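PDB 4NES: UDP-N-acetylglucosamine 2-epimerase from Methanocaldococcus jannaschii, which probably catalyses the reversible epimerization at C-2 of UDP-N-acetylglucosamine to give UDP-N-acetylmannosamine, working as a homodimer. Local coordinates for residues Trp30-Thr35 with Pro54-Asn59; Phe48-Leu53 with Tyr271-Met276. All blocks are in the same frame, centred on the assembly; numbering follows the deposited sequence.

Contact 1. Residues Trp30-Thr35 with Pro54-Asn59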
loop_
_atom_site.group_PDB
_atom_site.type_symbol
_atom_site.label_atom_id
_atom_site.label_comp_id
_atom_site.label_asym_id
_atom_site.label_seq_id
_atom_site.Cartn_x
_atom_site.Cartn_y
_atom_site.Cartn_z
ATOM N N TRP A 30 2.415 12.246 23.758
ATOM C CA TRP A 30 2.628 12.262 22.317
ATOM C C TRP A 30 3.977 12.860 21.954
ATOM O O TRP A 30 4.537 13.674 22.693
ATOM C CB TRP A 30 1.517 13.060 21.639
ATOM C CG TRP A 30 1.598 14.523 21.937
ATOM C CD1 TRP A 30 1.095 15.168 23.035
ATOM C CD2 TRP A 30 2.222 15.521 21.136
ATOM N NE1 TRP A 30 1.374 16.507 22.963
ATOM C CE2 TRP A 30 2.069 16.756 21.802
ATOM C CE3 TRP A 30 2.901 15.504 19.913
ATOM C CZ2 TRP A 30 2.566 17.954 21.292
ATOM C CZ3 TRP A 30 3.394 16.693 19.404
ATOM C CH2 TRP A 30 3.223 17.899 20.093
ATOM N N HIS A 31 4.487 12.464 20.793
ATOM C CA HIS A 31 5.722 13.025 20.272
ATOM C C HIS A 31 5.723 12.935 18.761
ATOM O O HIS A 31 4.850 12.289 18.171
ATOM C CB HIS A 31 6.954 12.317 20.860
ATOM C CG HIS A 31 7.324 12.790 22.238
ATOM N ND1 HIS A 31 6.987 12.106 23.375
ATOM C CD2 HIS A 31 7.993 13.904 22.646
ATOM C CE1 HIS A 31 7.434 12.763 24.439
ATOM N NE2 HIS A 31 8.042 13.854 24.017
ATOM N N ILE A 32 6.709 13.582 18.149
ATOM C CA ILE A 32 6.820 13.646 16.700
ATOM C C ILE A 32 8.017 12.832 16.244
ATOM O O ILE A 32 9.128 12.951 16.790
ATOM C CB ILE A 32 7.007 15.098 16.215
ATOM C CG1 ILE A 32 5.814 15.962 16.636
ATOM C CG2 ILE A 32 7.230 15.145 14.705
ATOM C CD1 ILE A 32 6.030 17.451 16.398
ATOM N N ILE A 33 7.777 12.003 15.234
ATOM C CA ILE A 33 8.832 11.343 14.480
ATOM C C ILE A 33 8.934 12.054 13.132
ATOM O O ILE A 33 7.983 12.075 12.346
ATOM C CB ILE A 33 8.512 9.856 14.234
ATOM C CG1 ILE A 33 8.353 9.095 15.559
ATOM C CG2 ILE A 33 9.592 9.220 13.355
ATOM C CD1 ILE A 33 7.777 7.698 15.368
ATOM N N HIS A 34 10.090 12.657 12.875
ATOM C CA HIS A 34 10.330 13.383 11.635
ATOM C C HIS A 34 11.205 12.504 10.733
ATOM O O HIS A 34 12.291 12.092 11.138
ATOM C CB HIS A 34 11.055 14.691 11.976
ATOM C CG HIS A 34 10.977 15.755 10.922
ATOM N ND1 HIS A 34 10.884 15.478 9.568
ATOM C CD2 HIS A 34 11.010 17.102 11.020
ATOM C CE1 HIS A 34 10.846 16.607 8.891
ATOM N NE2 HIS A 34 10.924 17.615 9.748
ATOM N N THR A 35 10.741 12.196 9.522
ATOM C CA THR A 35 11.573 11.425 8.600
ATOM C C THR A 35 12.663 12.286 7.985
ATOM O O THR A 35 13.618 11.765 7.393
ATOM C CB THR A 35 10.761 10.834 7.444
ATOM O OG1 THR A 35 10.145 11.913 6.725
ATOM C CG2 THR A 35 9.704 9.874 7.962
ATOM N N PRO A 54 7.104 21.901 18.839
ATOM C CA PRO A 54 8.216 21.315 19.587
ATOM C C PRO A 54 9.168 20.545 18.683
ATOM O O PRO A 54 8.783 20.095 17.595
ATOM C CB PRO A 54 7.518 20.342 20.543
ATOM C CG PRO A 54 6.260 19.969 19.839
ATOM C CD PRO A 54 5.828 21.218 19.116
ATOM N N ASN A 55 10.406 20.388 19.136
ATOM C CA ASN A 55 11.367 19.565 18.418
ATOM C C ASN A 55 10.877 18.132 18.328
ATOM O O ASN A 55 10.347 17.587 19.299
ATOM C CB ASN A 55 12.721 19.567 19.127
ATOM C CG ASN A 55 13.248 20.957 19.379
ATOM O OD1 ASN A 55 13.127 21.845 18.537
ATOM N ND2 ASN A 55 13.843 21.156 20.551
ATOM N N PRO A 56 11.053 17.513 17.156
ATOM C CA PRO A 56 10.779 16.081 17.058
ATOM C C PRO A 56 11.621 15.290 18.056
ATOM O O PRO A 56 12.765 15.663 18.341
ATOM C CB PRO A 56 11.227 15.746 15.637
ATOM C CG PRO A 56 11.019 17.012 14.872
ATOM C CD PRO A 56 11.401 18.104 15.850
ATOM N N LYS A 57 11.058 14.211 18.588
ATOM C CA LYS A 57 11.818 13.316 19.450
ATOM C C LYS A 57 12.789 12.473 18.625
ATOM O O LYS A 57 13.881 12.131 19.090
ATOM C CB LYS A 57 10.877 12.415 20.251
ATOM C CG LYS A 57 11.592 11.554 21.276
ATOM C CD LYS A 57 10.614 10.804 22.153
ATOM C CE LYS A 57 11.359 9.888 23.109
ATOM N NZ LYS A 57 10.450 9.313 24.145
ATOM N N TYR A 58 12.384 12.142 17.398
ATOM C CA TYR A 58 13.213 11.356 16.492
ATOM C C TYR A 58 13.356 12.066 15.162
ATOM O O TYR A 58 12.377 12.574 14.611
ATOM C CB TYR A 58 12.611 9.962 16.252
ATOM C CG TYR A 58 12.660 9.090 17.474
ATOM C CD1 TYR A 58 13.785 8.333 17.753
ATOM C CD2 TYR A 58 11.592 9.033 18.358
ATOM C CE1 TYR A 58 13.851 7.536 18.882
ATOM C CE2 TYR A 58 11.651 8.238 19.495
ATOM C CZ TYR A 58 12.782 7.493 19.748
ATOM O OH TYR A 58 12.855 6.698 20.874
ATOM N N ASN A 59 14.588 12.104 14.664
ATOM C CA ASN A 59 14.885 12.563 13.313
ATOM C C ASN A 59 15.563 11.422 12.575
ATOM O O ASN A 59 16.642 10.970 12.974
ATOM C CB ASN A 59 15.806 13.778 13.360
ATOM C CG ASN A 59 15.128 14.992 13.930
ATOM O OD1 ASN A 59 14.354 15.667 13.247
ATOM N ND2 ASN A 59 15.425 15.297 15.193
HETATM O O HOH W 1 8.142 15.911 20.036
#
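Ile33 and Tyr58 pair as parallel neighbours at the margin of the seven-stranded Rossmann-like sheet of the GT-B fold, where strand 30-34, helix 45-50 and strand 58-59 make a beta-alpha-beta unit. The straight backbone bond runs from His34 N to Tyr58 O, 2.9 Å with 171° at the hydrogen. Ile32 O takes two donors where strand 58-59 begins: Lys57 N at 2.9 Å, bent to 132°, and Tyr58 N, weak at 3.4 Å. Pro56 has no N-H to donate, and it packs its ring on the sheet residues instead of bonding. Pro56 CG lies 3.7 Å from His34 CB, in the plane of the imidazole at its edge. With CG anti to the backbone N (chi1 -160°), His34 runs side by side with that proline, and its NE2 is bonded to Asp44. A water joins Asn55 O to Ile32 N, the latter bond weak. Ile33 and Tyr58 turn their side chains to helix 67-85, where the branched, apolar Ile33 packs on Val81 and Leu82 and the Tyr58 hydroxyl reaches Glu85. Toward the start of strand 30-34, the flat Trp30 sets CH2 3.7 Å from Pro54 CG. At the exposed border the extended Lys57 chain suits a place beside an aromatic ring: its CD forms a CH-pi contact over one face of His31, 4.0 Å from the ring centroid.

Contact 2. Residues Phe48-Leu53 with Tyr271-Met276. With UDP (uridine-5'-diphosphate), chain C.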
loop_
_atom_site.group_PDB
_atom_site.type_symbol
_atom_site.label_atom_id
_atom_site.label_comp_id
_atom_site.label_asym_id
_atom_site.label_seq_id
_atom_site.Cartn_x
_atom_site.Cartn_y
_atom_site.Cartn_z
ATOM N N PHE A 48 8.626 24.878 11.908
ATOM C CA PHE A 48 8.683 24.570 13.327
ATOM C C PHE A 48 8.817 25.850 14.146
ATOM O O PHE A 48 8.223 25.966 15.216
ATOM C CB PHE A 48 9.814 23.586 13.631
ATOM C CG PHE A 48 9.428 22.151 13.410
ATOM C CD1 PHE A 48 9.443 21.599 12.140
ATOM C CD2 PHE A 48 9.016 21.362 14.476
ATOM C CE1 PHE A 48 9.070 20.277 11.939
ATOM C CE2 PHE A 48 8.644 20.032 14.278
ATOM C CZ PHE A 48 8.673 19.493 13.006
ATOM N N GLU A 49 9.585 26.810 13.637
ATOM C CA GLU A 49 9.754 28.085 14.327
ATOM C C GLU A 49 8.498 28.958 14.284
ATOM O O GLU A 49 8.000 29.399 15.324
ATOM C CB GLU A 49 10.944 28.855 13.750
ATOM C CG GLU A 49 11.188 30.207 14.413
ATOM C CD GLU A 49 11.546 30.076 15.880
ATOM O OE1 GLU A 49 12.047 29.003 16.280
ATOM O OE2 GLU A 49 11.330 31.046 16.641
ATOM N N GLU A 50 7.992 29.231 13.087
ATOM C CA GLU A 50 6.877 30.162 12.965
ATOM C C GLU A 50 5.601 29.614 13.589
ATOM O O GLU A 50 4.768 30.377 14.067
ATOM C CB GLU A 50 6.624 30.538 11.497
ATOM C CG GLU A 50 7.730 31.373 10.861
ATOM C CD GLU A 50 7.346 31.946 9.504
ATOM O OE1 GLU A 50 6.288 31.576 8.963
ATOM O OE2 GLU A 50 8.114 32.782 8.985
ATOM N N LEU A 51 5.453 28.291 13.582
ATOM C CA LEU A 51 4.243 27.664 14.099
ATOM C C LEU A 51 4.398 27.219 15.548
ATOM O O LEU A 51 3.496 26.585 16.099
ATOM C CB LEU A 51 3.809 26.494 13.207
ATOM C CG LEU A 51 3.472 26.941 11.778
ATOM C CD1 LEU A 51 3.227 25.755 10.870
ATOM C CD2 LEU A 51 2.260 27.852 11.780
ATOM N N ASN A 52 5.539 27.561 16.149
ATOM C CA ASN A 52 5.765 27.323 17.581
ATOM C C ASN A 52 5.585 25.842 17.927
ATOM O O ASN A 52 4.863 25.475 18.863
ATOM C CB ASN A 52 4.830 28.224 18.403
ATOM C CG ASN A 52 5.204 28.292 19.864
ATOM O OD1 ASN A 52 6.378 28.218 20.231
ATOM N ND2 ASN A 52 4.198 28.453 20.711
ATOM N N LEU A 53 6.251 24.984 17.156
ATOM C CA LEU A 53 6.129 23.537 17.310
ATOM C C LEU A 53 7.325 22.972 18.060
ATOM O O LEU A 53 8.439 23.485 17.933
ATOM C CB LEU A 53 6.020 22.857 15.939
ATOM C CG LEU A 53 4.859 23.323 15.063
ATOM C CD1 LEU A 53 4.886 22.589 13.739
ATOM C CD2 LEU A 53 3.509 23.142 15.744
ATOM N N TYR A 271 5.461 30.283 6.455
ATOM C CA TYR A 271 4.007 30.271 6.316
ATOM C C TYR A 271 3.376 31.654 6.486
ATOM O O TYR A 271 2.472 32.029 5.743
ATOM C CB TYR A 271 3.404 29.291 7.315
ATOM C CG TYR A 271 1.958 28.955 7.055
ATOM C CD1 TYR A 271 1.532 28.589 5.793
ATOM C CD2 TYR A 271 1.023 28.987 8.090
ATOM C CE1 TYR A 271 0.210 28.265 5.553
ATOM C CE2 TYR A 271 -0.306 28.661 7.856
ATOM C CZ TYR A 271 -0.699 28.305 6.578
ATOM O OH TYR A 271 -2.015 27.976 6.331
ATOM N N LEU A 272 3.854 32.419 7.459
ATOM C CA LEU A 272 3.285 33.742 7.701
ATOM C C LEU A 272 3.496 34.650 6.494
ATOM O O LEU A 272 2.582 35.357 6.042
ATOM C CB LEU A 272 3.898 34.375 8.951
ATOM C CG LEU A 272 3.715 33.576 10.234
ATOM C CD1 LEU A 272 4.434 34.288 11.377
ATOM C CD2 LEU A 272 2.242 33.400 10.560
ATOM N N GLU A 273 4.714 34.617 5.974
ATOM C CA GLU A 273 5.061 35.374 4.789
ATOM C C GLU A 273 4.222 34.929 3.588
ATOM O O GLU A 273 3.709 35.759 2.830
ATOM C CB GLU A 273 6.558 35.212 4.505
ATOM C CG GLU A 273 7.460 35.929 5.521
ATOM C CD GLU A 273 7.653 35.159 6.812
ATOM O OE1 GLU A 273 7.321 33.953 6.874
ATOM O OE2 GLU A 273 8.143 35.769 7.784
ATOM N N PHE A 274 4.074 33.618 3.417
ATOM C CA PHE A 274 3.342 33.121 2.260
ATOM C C PHE A 274 1.853 33.447 2.333
ATOM O O PHE A 274 1.238 33.773 1.317
ATOM C CB PHE A 274 3.571 31.625 2.037
ATOM C CG PHE A 274 3.229 31.193 0.649
ATOM C CD1 PHE A 274 4.039 31.563 -0.410
ATOM C CD2 PHE A 274 2.078 30.463 0.392
ATOM C CE1 PHE A 274 3.720 31.198 -1.710
ATOM C CE2 PHE A 274 1.763 30.088 -0.909
ATOM C CZ PHE A 274 2.587 30.466 -1.953
ATOM N N LEU A 275 1.266 33.366 3.527
ATOM C CA LEU A 275 -0.134 33.744 3.695
ATOM C C LEU A 275 -0.365 35.185 3.270
ATOM O O LEU A 275 -1.368 35.502 2.640
ATOM C CB LEU A 275 -0.570 33.584 5.152
ATOM C CG LEU A 275 -0.833 32.158 5.617
ATOM C CD1 LEU A 275 -1.063 32.186 7.120
ATOM C CD2 LEU A 275 -2.041 31.558 4.905
HETATM N N MSE A 276 0.575 36.066 3.597
HETATM C CA MSE A 276 0.473 37.443 3.151
HETATM C C MSE A 276 0.547 37.572 1.631
HETATM O O MSE A 276 -0.208 38.336 1.027
HETATM C CB MSE A 276 1.555 38.292 3.820
HETATM C CG MSE A 276 1.294 38.576 5.289
HETATM SE SE MSE A 276 -0.371 39.549 5.573
HETATM C CE MSE A 276 0.061 41.164 4.575
HETATM N N1 UDP C . 3.856 27.456 1.504
HETATM C C2 UDP C . 4.679 28.209 2.272
HETATM N N3 UDP C . 5.679 28.911 1.694
HETATM C C4 UDP C . 5.901 28.891 0.362
HETATM C C5 UDP C . 5.071 28.121 -0.464
HETATM C C6 UDP C . 4.047 27.396 0.154
HETATM O O2 UDP C . 4.520 28.261 3.494
HETATM O O4 UDP C . 6.951 29.626 -0.181
HETATM C "C1'" UDP C . 2.778 26.632 2.079
HETATM C "C2'" UDP C . 1.428 26.885 1.658
HETATM O "O2'" UDP C . 0.898 28.002 2.335
HETATM C "C3'" UDP C . 0.746 25.614 1.938
HETATM C "C4'" UDP C . 1.795 24.614 1.809
HETATM O "O4'" UDP C . 3.009 25.299 1.628
HETATM O "O3'" UDP C . 0.187 25.537 3.221
HETATM C "C5'" UDP C . 1.627 23.716 0.631
HETATM O "O5'" UDP C . 2.723 22.849 0.469
HETATM P PA UDP C . 3.212 22.348 -0.953
HETATM O O1A UDP C . 4.723 22.261 -0.920
HETATM O O2A UDP C . 2.708 23.297 -2.018
HETATM O O3A UDP C . 2.680 20.878 -1.166
HETATM P PB UDP C . 1.282 20.252 -1.501
HETATM O O1B UDP C . 0.187 20.985 -0.742
HETATM O O2B UDP C . 1.074 20.301 -2.993
HETATM O O3B UDP C . 1.451 18.834 -1.031
#
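Glu50, in the last turn of helix 45-50, points its carboxylate at the first turn of helix 271-280, where Tyr271 and Leu272 begin, and so bridges the two Rossmann-like domains of the GT-B fold. Its chain is extended beyond CG (chi2 -169° sets CD anti to CA), a reach that brings the carboxylate to the start of helix 271-280. Glu50 OE1 accepts a nearly straight hydrogen bond from Leu272 N, 3.0 Å with 171° at the hydrogen, met on the syn side and 22° out of the carboxylate plane. An acid suits this place, since the backbone N-H groups opening a helix would tend to favour negative charge. Leu272 CG packs against Glu50 OE1. The other oxygen, Glu50 OE2, comes within 2.5 Å of Glu273 OE1, so close that one of the two acids is probably protonated. Alongside, the apolar Leu51 sets CD2 4.1 Å from Tyr271 CD2, and just past it Asn52, with positive phi, closes the helix in a Schellman motif. The Tyr271 ring is packed on one face by Leu275 CD1. Tyr271 CE1 approaches UDP O2' to 3.3 Å, while the hydroxyl bonds to Glu294, which also holds UDP, and to Thr175. Phe274 meets the base differently: its flat phenyl ring, an apt partner for a flat heterocycle, lies almost parallel to the uracil. An alanine here would probably leave the uracil without that aromatic surface and free to tilt, though CB would still touch it. As it stands, UDP C5 sits over the centre of the Phe274 ring, 3.4 Å above its plane.

Overall arrangement
The segments alternate along the chain: 30-35, 48-53, 54-59, then 271-276 more than two hundred residues later. Contact 1 lies within one domain, at the outer edge of its seven-stranded sheet; contact 2 leads from that domain to the one built on the six-stranded sheet. Their centres are about 18 Å apart, yet helix 45-50 is common to both, connecting the two strands of contact 1 while its end carries contact 2. Phe48 joins them directly, its ring packing on Pro54, Pro56, Ile32 and His34. The crossover from strand 30-34 to the edge strand 58-59 thus presents a helix end to the helix of the other domain that holds UDP, in an enzyme whose conformation changes with UDP-GlcNAc.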